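Local coordinates for cytochrome c-552/4 domain-containing protein (Ignicoccus hospitalis KIN4/I, PDB 4QO5) that binds eight covalently attached c-type hemes and, as a membrane-associated octaheme cytochrome c, probably carries electrons along them, at residues E299-W313 and M396-A409. Numbering follows the deposited sequence.
With HEC (heme c), chain F.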
loop_
_atom_site.group_PDB
_atom_site.type_symbol
_atom_site.label_atom_id
_atom_site.label_comp_id
_atom_site.label_asym_id
_atom_site.label_seq_id
_atom_site.Cartn_x
_atom_site.Cartn_y
_atom_site.Cartn_z
ATOM N N GLU A 299 -15.253 34.655 5.865
ATOM C CA GLU A 299 -13.916 34.832 6.432
ATOM C C GLU A 299 -12.904 33.901 5.773
ATOM O O GLU A 299 -13.160 32.705 5.603
ATOM C CB GLU A 299 -13.932 34.559 7.939
ATOM C CG GLU A 299 -12.552 34.592 8.593
ATOM C CD GLU A 299 -12.561 34.109 10.040
ATOM O OE1 GLU A 299 -13.381 33.225 10.378
ATOM O OE2 GLU A 299 -11.744 34.613 10.840
ATOM N N VAL A 300 -11.744 34.439 5.417
ATOM C CA VAL A 300 -10.656 33.596 4.942
ATOM C C VAL A 300 -10.069 32.825 6.117
ATOM O O VAL A 300 -9.582 33.412 7.077
ATOM C CB VAL A 300 -9.558 34.418 4.239
ATOM C CG1 VAL A 300 -8.364 33.528 3.876
ATOM C CG2 VAL A 300 -10.120 35.069 2.994
ATOM N N ILE A 301 -10.147 31.503 6.050
ATOM C CA ILE A 301 -9.592 30.636 7.078
ATOM C C ILE A 301 -8.098 30.434 6.864
ATOM O O ILE A 301 -7.310 30.394 7.814
ATOM C CB ILE A 301 -10.318 29.272 7.062
ATOM C CG1 ILE A 301 -11.778 29.448 7.495
ATOM C CG2 ILE A 301 -9.588 28.239 7.937
ATOM C CD1 ILE A 301 -12.644 28.203 7.201
ATOM N N ALA A 302 -7.701 30.305 5.603
ATOM C CA ALA A 302 -6.292 30.161 5.275
ATOM C C ALA A 302 -6.089 30.721 3.882
ATOM O O ALA A 302 -6.865 30.413 2.978
ATOM C CB ALA A 302 -5.880 28.685 5.307
ATOM N N GLU A 303 -5.066 31.554 3.718
ATOM C CA GLU A 303 -4.687 32.038 2.392
ATOM C C GLU A 303 -3.937 30.958 1.617
ATOM O O GLU A 303 -3.114 30.220 2.175
ATOM C CB GLU A 303 -3.823 33.304 2.515
ATOM C CG GLU A 303 -4.544 34.479 3.150
ATOM C CD GLU A 303 -5.525 35.176 2.203
ATOM O OE1 GLU A 303 -5.523 34.876 0.986
ATOM O OE2 GLU A 303 -6.297 36.040 2.679
ATOM N N ARG A 304 -4.210 30.863 0.322
ATOM C CA ARG A 304 -3.489 29.911 -0.515
ATOM C C ARG A 304 -1.991 30.182 -0.463
ATOM O O ARG A 304 -1.550 31.356 -0.415
ATOM C CB ARG A 304 -3.965 29.997 -1.956
ATOM C CG ARG A 304 -3.463 28.844 -2.838
ATOM C CD ARG A 304 -3.843 29.077 -4.274
ATOM N NE ARG A 304 -5.288 29.043 -4.476
ATOM C CZ ARG A 304 -6.024 30.081 -4.858
ATOM N NH1 ARG A 304 -5.465 31.279 -5.037
ATOM N NH2 ARG A 304 -7.330 29.919 -5.040
ATOM N N THR A 305 -1.200 29.115 -0.449
ATOM C CA THR A 305 0.245 29.281 -0.602
ATOM C C THR A 305 0.877 28.248 -1.534
ATOM O O THR A 305 0.556 27.061 -1.458
ATOM C CB THR A 305 0.979 29.244 0.755
ATOM O OG1 THR A 305 2.367 29.532 0.552
ATOM C CG2 THR A 305 0.842 27.883 1.427
ATOM N N HIS A 306 1.782 28.714 -2.398
ATOM C CA HIS A 306 2.614 27.809 -3.196
ATOM C C HIS A 306 4.002 27.701 -2.606
ATOM O O HIS A 306 4.925 27.192 -3.224
ATOM C CB HIS A 306 2.678 28.231 -4.659
ATOM C CG HIS A 306 1.560 27.675 -5.475
ATOM N ND1 HIS A 306 0.295 28.227 -5.473
ATOM C CD2 HIS A 306 1.499 26.589 -6.278
ATOM C CE1 HIS A 306 -0.489 27.523 -6.264
ATOM N NE2 HIS A 306 0.219 26.533 -6.768
ATOM N N ASN A 307 4.148 28.221 -1.398
ATOM C CA ASN A 307 5.365 27.979 -0.635
ATOM C C ASN A 307 4.931 27.211 0.585
ATOM O O ASN A 307 4.529 27.816 1.585
ATOM C CB ASN A 307 5.989 29.298 -0.204
ATOM C CG ASN A 307 7.298 29.101 0.552
ATOM O OD1 ASN A 307 7.648 27.981 0.932
ATOM N ND2 ASN A 307 8.008 30.181 0.784
ATOM N N VAL A 308 5.007 25.884 0.510
ATOM C CA VAL A 308 4.463 25.059 1.590
ATOM C C VAL A 308 5.170 25.262 2.930
ATOM O O VAL A 308 4.573 25.019 3.978
ATOM C CB VAL A 308 4.439 23.566 1.233
ATOM C CG1 VAL A 308 3.598 23.352 -0.012
ATOM C CG2 VAL A 308 5.840 23.061 1.010
ATOM N N ASP A 309 6.429 25.702 2.894
ATOM C CA ASP A 309 7.202 25.960 4.113
ATOM C C ASP A 309 6.473 26.900 5.078
ATOM O O ASP A 309 6.607 26.779 6.303
ATOM C CB ASP A 309 8.555 26.622 3.783
ATOM C CG ASP A 309 9.342 25.881 2.712
ATOM O OD1 ASP A 309 10.285 26.492 2.161
ATOM O OD2 ASP A 309 9.020 24.708 2.419
ATOM N N THR A 310 5.725 27.853 4.525
ATOM C CA THR A 310 5.135 28.922 5.322
ATOM C C THR A 310 4.108 28.435 6.341
ATOM O O THR A 310 3.731 29.177 7.243
ATOM C CB THR A 310 4.486 30.017 4.453
ATOM O OG1 THR A 310 3.356 29.478 3.760
ATOM C CG2 THR A 310 5.483 30.551 3.458
ATOM N N ARG A 311 3.660 27.198 6.189
ATOM C CA ARG A 311 2.675 26.628 7.099
ATOM C C ARG A 311 3.274 25.736 8.181
ATOM O O ARG A 311 2.592 25.384 9.144
ATOM C CB ARG A 311 1.621 25.861 6.313
ATOM C CG ARG A 311 0.849 26.761 5.394
ATOM C CD ARG A 311 -0.549 26.299 5.279
ATOM N NE ARG A 311 -1.328 27.143 4.399
ATOM C CZ ARG A 311 -2.518 26.795 3.946
ATOM N NH1 ARG A 311 -3.035 25.625 4.315
ATOM N NH2 ARG A 311 -3.182 27.593 3.122
ATOM N N LEU A 312 4.557 25.408 8.040
ATOM C CA LEU A 312 5.214 24.456 8.930
ATOM C C LEU A 312 6.007 25.150 10.032
ATOM O O LEU A 312 6.761 26.093 9.757
ATOM C CB LEU A 312 6.144 23.554 8.116
ATOM C CG LEU A 312 5.539 22.923 6.864
ATOM C CD1 LEU A 312 6.636 22.266 6.008
ATOM C CD2 LEU A 312 4.457 21.905 7.227
ATOM N N TRP A 313 5.853 24.697 11.276
ATOM C CA TRP A 313 6.630 25.309 12.361
ATOM C C TRP A 313 7.845 24.456 12.719
ATOM O O TRP A 313 8.848 24.959 13.209
ATOM C CB TRP A 313 5.770 25.576 13.617
ATOM C CG TRP A 313 4.940 24.398 14.153
ATOM C CD1 TRP A 313 5.225 23.623 15.254
ATOM C CD2 TRP A 313 3.684 23.913 13.640
ATOM N NE1 TRP A 313 4.234 22.683 15.441
ATOM C CE2 TRP A 313 3.280 22.837 14.467
ATOM C CE3 TRP A 313 2.870 24.275 12.561
ATOM C CZ2 TRP A 313 2.094 22.124 14.245
ATOM C CZ3 TRP A 313 1.690 23.572 12.345
ATOM C CH2 TRP A 313 1.313 22.504 13.187
ATOM N N MET A 396 7.057 30.151 15.083
ATOM C CA MET A 396 6.510 28.794 15.230
ATOM C C MET A 396 5.105 28.856 15.808
ATOM O O MET A 396 4.213 28.152 15.355
ATOM C CB MET A 396 7.380 27.959 16.163
ATOM C CG MET A 396 8.715 27.594 15.564
ATOM S SD MET A 396 9.829 26.798 16.735
ATOM C CE MET A 396 9.160 25.128 16.748
ATOM N N ALA A 397 4.909 29.726 16.803
ATOM C CA ALA A 397 3.621 29.804 17.473
ATOM C C ALA A 397 2.559 30.347 16.520
ATOM O O ALA A 397 1.432 29.867 16.508
ATOM C CB ALA A 397 3.713 30.660 18.740
ATOM N N LYS A 398 2.927 31.338 15.711
ATOM C CA LYS A 398 2.019 31.847 14.677
ATOM C C LYS A 398 1.597 30.775 13.667
ATOM O O LYS A 398 0.418 30.654 13.322
ATOM C CB LYS A 398 2.657 33.030 13.928
ATOM C CG LYS A 398 2.700 34.290 14.733
ATOM C CD LYS A 398 3.277 35.435 13.917
ATOM C CE LYS A 398 3.539 36.643 14.812
ATOM N NZ LYS A 398 4.301 37.706 14.107
ATOM N N ARG A 399 2.562 30.008 13.173
ATOM C CA ARG A 399 2.246 28.976 12.189
ATOM C C ARG A 399 1.399 27.889 12.802
ATOM O O ARG A 399 0.461 27.412 12.170
ATOM C CB ARG A 399 3.517 28.399 11.586
ATOM C CG ARG A 399 4.314 29.519 10.867
ATOM C CD ARG A 399 5.568 28.978 10.223
ATOM N NE ARG A 399 6.288 30.023 9.497
ATOM C CZ ARG A 399 7.313 29.790 8.680
ATOM N NH1 ARG A 399 7.916 30.806 8.066
ATOM N NH2 ARG A 399 7.738 28.550 8.494
ATOM N N ARG A 400 1.739 27.503 14.024
ATOM C CA ARG A 400 0.959 26.485 14.715
ATOM C C ARG A 400 -0.493 26.937 14.870
ATOM O O ARG A 400 -1.424 26.173 14.603
ATOM C CB ARG A 400 1.568 26.135 16.072
ATOM C CG ARG A 400 0.818 24.981 16.717
ATOM C CD ARG A 400 1.103 24.801 18.189
ATOM N NE ARG A 400 2.427 24.248 18.430
ATOM C CZ ARG A 400 2.704 23.362 19.381
ATOM N NH1 ARG A 400 1.749 22.913 20.181
ATOM N NH2 ARG A 400 3.945 22.925 19.523
ATOM N N GLU A 401 -0.681 28.194 15.265
ATOM C CA GLU A 401 -2.014 28.754 15.442
ATOM C C GLU A 401 -2.807 28.809 14.135
ATOM O O GLU A 401 -4.020 28.568 14.124
ATOM C CB GLU A 401 -1.918 30.147 16.072
ATOM C CG GLU A 401 -3.241 30.864 16.217
ATOM C CD GLU A 401 -3.064 32.254 16.812
ATOM O OE1 GLU A 401 -3.032 33.237 16.037
ATOM O OE2 GLU A 401 -2.938 32.361 18.052
ATOM N N GLN A 402 -2.132 29.130 13.029
ATOM C CA GLN A 402 -2.802 29.100 11.731
ATOM C C GLN A 402 -3.280 27.697 11.361
ATOM O O GLN A 402 -4.351 27.539 10.779
ATOM C CB GLN A 402 -1.901 29.631 10.611
ATOM C CG GLN A 402 -2.362 29.183 9.216
ATOM C CD GLN A 402 -3.555 29.981 8.671
ATOM O OE1 GLN A 402 -3.376 31.072 8.120
ATOM N NE2 GLN A 402 -4.769 29.428 8.797
ATOM N N MET A 403 -2.487 26.682 11.686
ATOM C CA MET A 403 -2.902 25.316 11.365
ATOM C C MET A 403 -4.124 24.934 12.217
ATOM O O MET A 403 -5.093 24.356 11.713
ATOM C CB MET A 403 -1.762 24.316 11.585
ATOM C CG MET A 403 -2.100 22.849 11.203
ATOM S SD MET A 403 -2.256 22.615 9.414
ATOM C CE MET A 403 -4.012 22.389 9.253
ATOM N N VAL A 404 -4.079 25.275 13.500
ATOM C CA VAL A 404 -5.191 24.979 14.403
ATOM C C VAL A 404 -6.485 25.638 13.907
ATOM O O VAL A 404 -7.564 25.073 14.031
ATOM C CB VAL A 404 -4.829 25.365 15.851
ATOM C CG1 VAL A 404 -6.052 25.287 16.799
ATOM C CG2 VAL A 404 -3.693 24.462 16.334
ATOM N N LYS A 405 -6.360 26.805 13.289
ATOM C CA LYS A 405 -7.511 27.514 12.719
ATOM C C LYS A 405 -8.160 26.690 11.588
ATOM O O LYS A 405 -9.385 26.697 11.423
ATOM C CB LYS A 405 -7.072 28.903 12.227
ATOM C CG LYS A 405 -8.205 29.822 11.781
ATOM C CD LYS A 405 -7.665 31.214 11.410
ATOM C CE LYS A 405 -8.667 31.987 10.571
ATOM N NZ LYS A 405 -8.192 33.364 10.258
ATOM N N ILE A 406 -7.342 25.976 10.817
ATOM C CA ILE A 406 -7.873 25.044 9.829
ATOM C C ILE A 406 -8.627 23.895 10.494
ATOM O O ILE A 406 -9.766 23.626 10.127
ATOM C CB ILE A 406 -6.784 24.486 8.892
ATOM C CG1 ILE A 406 -6.149 25.636 8.102
ATOM C CG2 ILE A 406 -7.387 23.425 7.957
ATOM C CD1 ILE A 406 -4.987 25.215 7.200
ATOM N N CYS A 407 -8.009 23.231 11.476
ATOM C CA CYS A 407 -8.682 22.129 12.180
ATOM C C CYS A 407 -10.005 22.585 12.764
ATOM O O CYS A 407 -10.959 21.788 12.844
ATOM C CB CYS A 407 -7.857 21.596 13.349
ATOM S SG CYS A 407 -6.116 21.504 13.039
ATOM N N SER A 408 -10.031 23.849 13.199
ATOM C CA SER A 408 -11.178 24.431 13.887
ATOM C C SER A 408 -12.406 24.592 13.014
ATOM O O SER A 408 -13.496 24.865 13.517
ATOM C CB SER A 408 -10.804 25.788 14.492
ATOM O OG SER A 408 -9.931 25.581 15.585
ATOM N N ALA A 409 -12.243 24.405 11.711
ATOM C CA ALA A 409 -13.410 24.337 10.840
ATOM C C ALA A 409 -14.233 23.094 11.160
ATOM O O ALA A 409 -15.442 23.067 10.911
ATOM C CB ALA A 409 -12.995 24.332 9.372
HETATM FE FE HEC F . -0.166 25.002 -8.232
HETATM C CHA HEC F . -3.539 25.576 -7.706
HETATM C CHB HEC F . -0.081 27.369 -10.668
HETATM C CHC HEC F . 3.230 24.448 -8.688
HETATM C CHD HEC F . -0.187 22.648 -5.781
HETATM N NA HEC F . -1.553 26.162 -9.009
HETATM C C1A HEC F . -2.869 26.333 -8.643
HETATM C C2A HEC F . -3.451 27.387 -9.426
HETATM C C3A HEC F . -2.495 27.876 -10.213
HETATM C C4A HEC F . -1.267 27.141 -9.978
HETATM C CMA HEC F . -2.657 29.024 -11.219
HETATM C CAA HEC F . -4.913 27.872 -9.348
HETATM C CBA HEC F . -5.135 28.644 -8.039
HETATM C CGA HEC F . -4.375 29.947 -8.102
HETATM O O1A HEC F . -4.817 30.865 -8.838
HETATM O O2A HEC F . -3.331 30.064 -7.418
HETATM N NB HEC F . 1.226 25.727 -9.462
HETATM C C1B HEC F . 1.116 26.782 -10.336
HETATM C C2B HEC F . 2.444 27.104 -10.828
HETATM C C3B HEC F . 3.299 26.291 -10.171
HETATM C C4B HEC F . 2.559 25.408 -9.371
HETATM C CMB HEC F . 2.736 28.309 -11.756
HETATM C CAB HEC F . 4.816 26.061 -9.988
HETATM C CBB HEC F . 5.571 27.431 -9.854
HETATM N NC HEC F . 1.253 23.883 -7.452
HETATM C C1C HEC F . 2.574 23.679 -7.757
HETATM C C2C HEC F . 3.050 22.443 -7.186
HETATM C C3C HEC F . 2.149 22.209 -6.220
HETATM C C4C HEC F . 0.958 22.924 -6.489
HETATM C CMC HEC F . 4.572 22.163 -7.093
HETATM C CAC HEC F . 2.038 21.223 -5.058
HETATM C CBC HEC F . 3.329 21.055 -4.204
HETATM N ND HEC F . -1.617 24.219 -6.965
HETATM C C1D HEC F . -1.384 23.265 -5.993
HETATM C C2D HEC F . -2.579 23.043 -5.241
HETATM C C3D HEC F . -3.631 23.941 -5.867
HETATM C C4D HEC F . -2.928 24.658 -6.908
HETATM C CMD HEC F . -2.771 22.054 -4.070
HETATM C CAD HEC F . -5.088 24.147 -5.424
HETATM C CBD HEC F . -4.974 25.344 -4.465
HETATM C CGD HEC F . -6.197 25.567 -3.622
HETATM O O1D HEC F . -6.477 26.750 -3.284
HETATM O O2D HEC F . -6.890 24.582 -3.267
HETATM O O HOH W 1 -3.437 32.286 5.896
HETATM O O HOH W 2 0.348 26.776 9.535
#
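Between neighbouring heme sites of the octaheme cytochrome, the indole of Trp-313 lies against helix 393-407, with the Arg-400 backbone beneath it: a CH-pi contact sets CA of Arg-400 3.9 Å from the centroid of the six-membered ring, 20° off its normal. The ring turns over the helix because CG of Trp-313 sits between its own backbone N and carbonyl carbon (chi1 51°). CB of Met-403 meets CZ3 of Trp-313 at 3.6 Å, and CB of Met-396 packs against CB of Trp-313 (3.8 Å). With an alanine here the ring over Arg-400 and Met-403 would be gone, which would probably open a gap beside this heme-lining part of the helix. Next to Arg-400, the extended side chain of Arg-399 runs along the 3-10 segment 308-311; its NH2 gives Leu-312 O a 2.9 Å hydrogen bond, nearly straight at 167° and in the guanidinium plane, while Thr-310 covers one face and NE forms a salt bridge with Glu-395. Residues 299-313 also carry His-306, whose NE2 binds a heme iron together with His-219; Cys-407 tethers a different heme, so the contact joins polypeptide serving separate cofactors. Toward the beta bulge at Ile-301 and Ala-302, Gln-402 bends at chi2 and sends NE2 to Ile-301 O at 2.9 Å, a hydrogen bond in both the amide and the carbonyl plane. A water bridges Gln-402 OE1 and Glu-303 N, and Ile-406 CD1 reaches Ala-302 CB at 4.1 Å.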